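Local coordinates for protein inositol-1-monophosphatase SuhB (Mycobacterium tuberculosis, PDB 2Q74) that probably hydrolyses inositol 1-phosphate to free myo-inositol and phosphate with the help of magnesium ions, forming homodimers, at residues A[15-27]-A[134-146]. Residues are numbered along the deposited sequence; the frame is centred on the assembly and turned at random.
Sequences AENLAAEAAAFVR and GAVADVAARTVYS
Ala15, Ala19 and Ala23, one helical turn apart, lay a row of methyl groups against the beta hairpin 134-146, where Ala135 and Ala137 point back at them. The CB of Ala19 sits between the two strand methyls, 4.0 Å from CB of Ala135 and 3.9 Å from CB of Ala137. With such small side chains at the interface, the helix settles close on strand 134-138, their axes approaching to 7.2 Å and running nearly parallel. Val144, on the returning strand, completes the apolar strip by directing its two methyls to different residues, CG1 to Ala19 and CG2 to Ala20. Toward the turn, Val139 crosses Val26 at about a right angle; with CG1 anti to its backbone N (chi1 180°), it brings that methyl near Val26 while CG2 meets Ala23.

Helix 8-33 packs on one face of the seven-stranded sheet of the inositol monophosphatase fold, an alpha-beta-alpha-beta-alpha sandwich; Val136 and Tyr145 point to the other face, where they meet helix 211-220. Val26 lies beside Ile106, a probable substrate-binding residue.

At each end a polar side chain ties helix to hairpin. The extended Glu16 side chain reaches across the strands to Ser146, whose OG donates a hydrogen bond to OE2. At the turn, which has a G1 beta bulge at Arg142 and Thr143 facing Asp138, Arg27 bends at chi2 and chi3 and donates from NE to Val139 O, a bent bond of 3.2 Å (137° at the hydrogen). NE approaches from above the carbonyl plane, while Arg142 N reaches the same oxygen from the opposite face. The Arg142 side chain crosses Arg27, its NE lying over one guanidinium face, offset toward the rim, opposite Ala23 O and Ala24 CA; the two like-charged guanidinium groups come close, planes 67° apart.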
ATOM      1  N   ALA A  15      -5.541  -8.492  24.331  1.00 66.79           N
ATOM      2  CA  ALA A  15      -4.843  -8.379  23.056  1.00 66.24           C
ATOM      3  C   ALA A  15      -5.154  -7.038  22.403  1.00 65.79           C
ATOM      4  O   ALA A  15      -4.256  -6.399  21.872  1.00 65.30           O
ATOM      5  CB  ALA A  15      -5.219  -9.531  22.129  1.00 65.79           C
ATOM      6  N   GLU A  16      -6.425  -6.630  22.450  1.00 65.52           N
ATOM      7  CA  GLU A  16      -6.879  -5.384  21.825  1.00 65.67           C
ATOM      8  C   GLU A  16      -6.245  -4.188  22.526  1.00 65.35           C
ATOM      9  O   GLU A  16      -5.744  -3.244  21.905  1.00 64.87           O
ATOM     10  CB  GLU A  16      -8.399  -5.263  21.878  1.00 65.28           C
ATOM     11  CG  GLU A  16      -9.136  -6.230  20.944  1.00 67.12           C
ATOM     12  CD  GLU A  16     -10.632  -6.390  21.270  1.00 67.07           C
ATOM     13  OE1 GLU A  16     -11.049  -6.082  22.413  1.00 68.71           O
ATOM     14  OE2 GLU A  16     -11.382  -6.840  20.371  1.00 67.45           O
ATOM     15  N   ASN A  17      -6.260  -4.248  23.846  1.00 65.15           N
ATOM     16  CA  ASN A  17      -5.752  -3.164  24.658  1.00 64.67           C
ATOM     17  C   ASN A  17      -4.254  -2.990  24.502  1.00 63.94           C
ATOM     18  O   ASN A  17      -3.769  -1.880  24.327  1.00 64.26           O
ATOM     19  CB  ASN A  17      -6.115  -3.413  26.111  1.00 64.82           C
ATOM     20  CG  ASN A  17      -7.594  -3.266  26.372  1.00 65.45           C
ATOM     21  OD1 ASN A  17      -8.289  -2.550  25.677  1.00 66.59           O
ATOM     22  ND2 ASN A  17      -8.076  -3.944  27.381  1.00 67.17           N
ATOM     23  N   LEU A  18      -3.524  -4.091  24.545  1.00 63.06           N
ATOM     24  CA  LEU A  18      -2.079  -4.031  24.389  1.00 62.44           C
ATOM     25  C   LEU A  18      -1.671  -3.548  23.002  1.00 62.06           C
ATOM     26  O   LEU A  18      -0.745  -2.733  22.873  1.00 61.85           O
ATOM     27  CB  LEU A  18      -1.438  -5.385  24.668  1.00 62.23           C
ATOM     28  CG  LEU A  18      -1.419  -5.843  26.115  1.00 61.86           C
ATOM     29  CD1 LEU A  18      -0.470  -6.993  26.243  1.00 62.09           C
ATOM     30  CD2 LEU A  18      -0.998  -4.730  27.040  1.00 62.81           C
ATOM     31  N   ALA A  19      -2.363  -4.044  21.977  1.00 61.34           N
ATOM     32  CA  ALA A  19      -2.121  -3.619  20.610  1.00 60.90           C
ATOM     33  C   ALA A  19      -2.307  -2.100  20.471  1.00 60.74           C
ATOM     34  O   ALA A  19      -1.424  -1.392  19.929  1.00 61.14           O
ATOM     35  CB  ALA A  19      -3.042  -4.364  19.657  1.00 60.56           C
ATOM     36  N   ALA A  20      -3.426  -1.594  20.987  1.00 60.13           N
ATOM     37  CA  ALA A  20      -3.753  -0.161  20.894  1.00 59.89           C
ATOM     38  C   ALA A  20      -2.731   0.686  21.640  1.00 59.87           C
ATOM     39  O   ALA A  20      -2.264   1.717  21.124  1.00 60.06           O
ATOM     40  CB  ALA A  20      -5.143   0.128  21.432  1.00 59.23           C
ATOM     41  N   GLU A  21      -2.402   0.257  22.856  1.00 59.68           N
ATOM     42  CA  GLU A  21      -1.355   0.899  23.647  1.00 59.75           C
ATOM     43  C   GLU A  21      -0.045   0.985  22.894  1.00 58.59           C
ATOM     44  O   GLU A  21       0.526   2.049  22.751  1.00 59.08           O
ATOM     45  CB  GLU A  21      -1.088   0.099  24.915  1.00 60.07           C
ATOM     46  CG  GLU A  21      -1.952   0.410  26.087  1.00 61.84           C
ATOM     47  CD  GLU A  21      -1.513  -0.387  27.289  1.00 64.32           C
ATOM     48  OE1 GLU A  21      -0.333  -0.259  27.691  1.00 67.20           O
ATOM     49  OE2 GLU A  21      -2.334  -1.178  27.803  1.00 67.74           O
ATOM     50  N   ALA A  22       0.433  -0.165  22.440  1.00 57.69           N
ATOM     51  CA  ALA A  22       1.724  -0.272  21.773  1.00 57.07           C
ATOM     52  C   ALA A  22       1.751   0.561  20.482  1.00 56.76           C
ATOM     53  O   ALA A  22       2.748   1.223  20.193  1.00 56.84           O
ATOM     54  CB  ALA A  22       2.058  -1.729  21.505  1.00 56.53           C
ATOM     55  N   ALA A  23       0.637   0.590  19.752  1.00 56.33           N
ATOM     56  CA  ALA A  23       0.539   1.412  18.554  1.00 55.98           C
ATOM     57  C   ALA A  23       0.773   2.873  18.918  1.00 56.06           C
ATOM     58  O   ALA A  23       1.573   3.565  18.284  1.00 56.28           O
ATOM     59  CB  ALA A  23      -0.819   1.236  17.891  1.00 55.74           C
ATOM     60  N   ALA A  24       0.086   3.337  19.952  1.00 55.89           N
ATOM     61  CA  ALA A  24       0.236   4.714  20.422  1.00 56.20           C
ATOM     62  C   ALA A  24       1.697   5.045  20.767  1.00 56.73           C
ATOM     63  O   ALA A  24       2.173   6.171  20.549  1.00 56.72           O
ATOM     64  CB  ALA A  24      -0.654   4.950  21.642  1.00 55.28           C
ATOM     65  N   PHE A  25       2.398   4.062  21.323  1.00 57.66           N
ATOM     66  CA  PHE A  25       3.790   4.237  21.747  1.00 58.22           C
ATOM     67  C   PHE A  25       4.720   4.285  20.547  1.00 58.85           C
ATOM     68  O   PHE A  25       5.619   5.113  20.486  1.00 59.24           O
ATOM     69  CB  PHE A  25       4.172   3.068  22.655  1.00 58.54           C
ATOM     70  CG  PHE A  25       5.578   3.117  23.163  1.00 58.15           C
ATOM     71  CD1 PHE A  25       5.915   3.929  24.217  1.00 58.86           C
ATOM     72  CD2 PHE A  25       6.560   2.310  22.606  1.00 58.50           C
ATOM     73  CE1 PHE A  25       7.228   3.956  24.711  1.00 59.33           C
ATOM     74  CE2 PHE A  25       7.864   2.330  23.082  1.00 59.14           C
ATOM     75  CZ  PHE A  25       8.198   3.156  24.134  1.00 59.23           C
ATOM     76  N   VAL A  26       4.501   3.387  19.596  1.00 59.39           N
ATOM     77  CA  VAL A  26       5.281   3.362  18.360  1.00 59.82           C
ATOM     78  C   VAL A  26       5.131   4.680  17.608  1.00 60.59           C
ATOM     79  O   VAL A  26       6.083   5.265  17.137  1.00 60.87           O
ATOM     80  CB  VAL A  26       4.791   2.201  17.446  1.00 59.46           C
ATOM     81  CG1 VAL A  26       5.365   2.322  16.048  1.00 57.66           C
ATOM     82  CG2 VAL A  26       5.137   0.868  18.085  1.00 58.79           C
ATOM     83  N   ARG A  27       3.891   5.103  17.493  1.00 61.75           N
ATOM     84  CA  ARG A  27       3.505   6.300  16.787  1.00 62.64           C
ATOM     85  C   ARG A  27       4.239   7.494  17.399  1.00 63.31           C
ATOM     86  O   ARG A  27       4.783   8.352  16.697  1.00 63.33           O
ATOM     87  CB  ARG A  27       1.988   6.395  16.909  1.00 62.99           C
ATOM     88  CG  ARG A  27       1.328   7.543  16.262  1.00 63.86           C
ATOM     89  CD  ARG A  27       0.054   7.128  15.526  1.00 64.87           C
ATOM     90  NE  ARG A  27      -0.725   6.040  16.126  1.00 65.80           N
ATOM     91  CZ  ARG A  27      -1.466   6.119  17.231  1.00 66.28           C
ATOM     92  NH1 ARG A  27      -1.509   7.236  17.942  1.00 68.99           N
ATOM     93  NH2 ARG A  27      -2.164   5.066  17.637  1.00 65.11           N
ATOM     94  N   GLY A 134      -6.437 -12.824  19.151  1.00 62.77           N
ATOM     95  CA  GLY A 134      -5.429 -12.010  18.500  1.00 61.55           C
ATOM     96  C   GLY A 134      -5.859 -10.595  18.214  1.00 60.00           C
ATOM     97  O   GLY A 134      -7.045 -10.294  18.185  1.00 59.90           O
ATOM     98  N   ALA A 135      -4.881  -9.726  17.996  1.00 58.21           N
ATOM     99  CA  ALA A 135      -5.177  -8.321  17.677  1.00 57.06           C
ATOM    100  C   ALA A 135      -4.059  -7.747  16.855  1.00 55.87           C
ATOM    101  O   ALA A 135      -2.884  -7.922  17.206  1.00 56.81           O
ATOM    102  CB  ALA A 135      -5.372  -7.504  18.946  1.00 56.40           C
ATOM    103  N   VAL A 136      -4.401  -7.089  15.752  1.00 54.42           N
ATOM    104  CA  VAL A 136      -3.385  -6.401  14.931  1.00 53.17           C
ATOM    105  C   VAL A 136      -3.758  -4.949  14.858  1.00 52.76           C
ATOM    106  O   VAL A 136      -4.858  -4.593  14.436  1.00 52.49           O
ATOM    107  CB  VAL A 136      -3.307  -6.944  13.471  1.00 53.03           C
ATOM    108  CG1 VAL A 136      -2.295  -6.115  12.622  1.00 52.57           C
ATOM    109  CG2 VAL A 136      -2.963  -8.424  13.443  1.00 51.10           C
ATOM    110  N   ALA A 137      -2.838  -4.100  15.266  1.00 53.04           N
ATOM    111  CA  ALA A 137      -3.093  -2.652  15.295  1.00 52.97           C
ATOM    112  C   ALA A 137      -2.426  -2.074  14.086  1.00 53.21           C
ATOM    113  O   ALA A 137      -1.233  -2.234  13.951  1.00 53.71           O
ATOM    114  CB  ALA A 137      -2.515  -2.025  16.548  1.00 52.12           C
ATOM    115  N   ASP A 138      -3.198  -1.430  13.218  1.00 54.00           N
ATOM    116  CA  ASP A 138      -2.684  -0.654  12.087  1.00 54.94           C
ATOM    117  C   ASP A 138      -2.297   0.718  12.632  1.00 55.40           C
ATOM    118  O   ASP A 138      -3.137   1.618  12.760  1.00 55.71           O
ATOM    119  CB  ASP A 138      -3.765  -0.532  10.988  1.00 55.68           C
ATOM    120  CG  ASP A 138      -3.271   0.195   9.710  1.00 58.40           C
ATOM    121  OD1 ASP A 138      -2.261   0.934   9.751  1.00 60.62           O
ATOM    122  OD2 ASP A 138      -3.945   0.036   8.652  1.00 62.59           O
ATOM    123  N   VAL A 139      -1.011   0.871  12.927  1.00 55.47           N
ATOM    124  CA  VAL A 139      -0.513   2.022  13.645  1.00 55.14           C
ATOM    125  C   VAL A 139      -0.906   3.341  12.978  1.00 55.56           C
ATOM    126  O   VAL A 139      -1.513   4.202  13.617  1.00 55.59           O
ATOM    127  CB  VAL A 139       1.021   1.899  13.874  1.00 55.16           C
ATOM    128  CG1 VAL A 139       1.561   3.103  14.621  1.00 54.90           C
ATOM    129  CG2 VAL A 139       1.310   0.628  14.653  1.00 54.64           C
ATOM    130  N   ALA A 140      -0.596   3.513  11.699  1.00 56.38           N
ATOM    131  CA  ALA A 140      -0.807   4.846  11.090  1.00 56.71           C
ATOM    132  C   ALA A 140      -2.307   5.123  10.894  1.00 57.15           C
ATOM    133  O   ALA A 140      -2.738   6.261  10.913  1.00 57.26           O
ATOM    134  CB  ALA A 140      -0.037   4.991   9.789  1.00 56.05           C
ATOM    135  N   ALA A 141      -3.090   4.071  10.717  1.00 58.44           N
ATOM    136  CA  ALA A 141      -4.528   4.213  10.484  1.00 59.13           C
ATOM    137  C   ALA A 141      -5.261   4.493  11.785  1.00 60.15           C
ATOM    138  O   ALA A 141      -6.359   5.003  11.761  1.00 60.59           O
ATOM    139  CB  ALA A 141      -5.068   2.963   9.840  1.00 58.34           C
ATOM    140  N   ARG A 142      -4.639   4.168  12.912  1.00 61.40           N
ATOM    141  CA  ARG A 142      -5.255   4.256  14.232  1.00 62.35           C
ATOM    142  C   ARG A 142      -6.475   3.368  14.360  1.00 62.04           C
ATOM    143  O   ARG A 142      -7.503   3.768  14.898  1.00 62.38           O
ATOM    144  CB  ARG A 142      -5.587   5.709  14.576  1.00 63.19           C
ATOM    145  CG  ARG A 142      -4.361   6.516  14.802  1.00 66.38           C
ATOM    146  CD  ARG A 142      -4.624   7.965  15.031  1.00 71.85           C
ATOM    147  NE  ARG A 142      -3.338   8.618  15.238  1.00 74.89           N
ATOM    148  CZ  ARG A 142      -3.131   9.925  15.223  1.00 77.92           C
ATOM    149  NH1 ARG A 142      -4.139  10.767  15.007  1.00 80.10           N
ATOM    150  NH2 ARG A 142      -1.903  10.399  15.418  1.00 78.79           N
ATOM    151  N   THR A 143      -6.347   2.149  13.854  1.00 61.69           N
ATOM    152  CA  THR A 143      -7.424   1.160  13.919  1.00 61.13           C
ATOM    153  C   THR A 143      -6.884  -0.145  14.522  1.00 60.45           C
ATOM    154  O   THR A 143      -5.681  -0.370  14.543  1.00 60.10           O
ATOM    155  CB  THR A 143      -7.974   0.902  12.512  1.00 61.10           C
ATOM    156  OG1 THR A 143      -6.915   0.406  11.682  1.00 61.70           O
ATOM    157  CG2 THR A 143      -8.484   2.187  11.891  1.00 60.62           C
ATOM    158  N   VAL A 144      -7.777  -1.004  14.997  1.00 59.93           N
ATOM    159  CA  VAL A 144      -7.367  -2.279  15.573  1.00 59.46           C
ATOM    160  C   VAL A 144      -8.303  -3.383  15.103  1.00 59.34           C
ATOM    161  O   VAL A 144      -9.529  -3.298  15.242  1.00 59.67           O
ATOM    162  CB  VAL A 144      -7.299  -2.236  17.128  1.00 59.33           C
ATOM    163  CG1 VAL A 144      -6.759  -3.558  17.683  1.00 58.41           C
ATOM    164  CG2 VAL A 144      -6.406  -1.096  17.600  1.00 59.10           C
ATOM    165  N   TYR A 145      -7.709  -4.416  14.519  1.00 59.40           N
ATOM    166  CA  TYR A 145      -8.446  -5.605  14.089  1.00 59.11           C
ATOM    167  C   TYR A 145      -8.289  -6.619  15.193  1.00 58.86           C
ATOM    168  O   TYR A 145      -7.207  -6.723  15.758  1.00 58.09           O
ATOM    169  CB  TYR A 145      -7.836  -6.163  12.800  1.00 59.31           C
ATOM    170  CG  TYR A 145      -7.860  -5.212  11.625  1.00 59.07           C
ATOM    171  CD1 TYR A 145      -6.880  -4.218  11.474  1.00 60.05           C
ATOM    172  CD2 TYR A 145      -8.863  -5.297  10.672  1.00 58.79           C
ATOM    173  CE1 TYR A 145      -6.908  -3.332  10.381  1.00 59.71           C
ATOM    174  CE2 TYR A 145      -8.896  -4.460   9.593  1.00 59.96           C
ATOM    175  CZ  TYR A 145      -7.920  -3.464   9.440  1.00 60.37           C
ATOM    176  OH  TYR A 145      -8.009  -2.626   8.353  1.00 59.65           O
ATOM    177  N   SER A 146      -9.344  -7.377  15.495  1.00 59.19           N
ATOM    178  CA  SER A 146      -9.220  -8.451  16.479  1.00 59.68           C
ATOM    179  C   SER A 146     -10.201  -9.577  16.278  1.00 60.46           C
ATOM    180  O   SER A 146     -11.205  -9.418  15.589  1.00 61.29           O
ATOM    181  CB  SER A 146      -9.383  -7.894  17.889  1.00 59.74           C
ATOM    182  OG  SER A 146     -10.632  -7.228  18.041  1.00 59.51           O
TER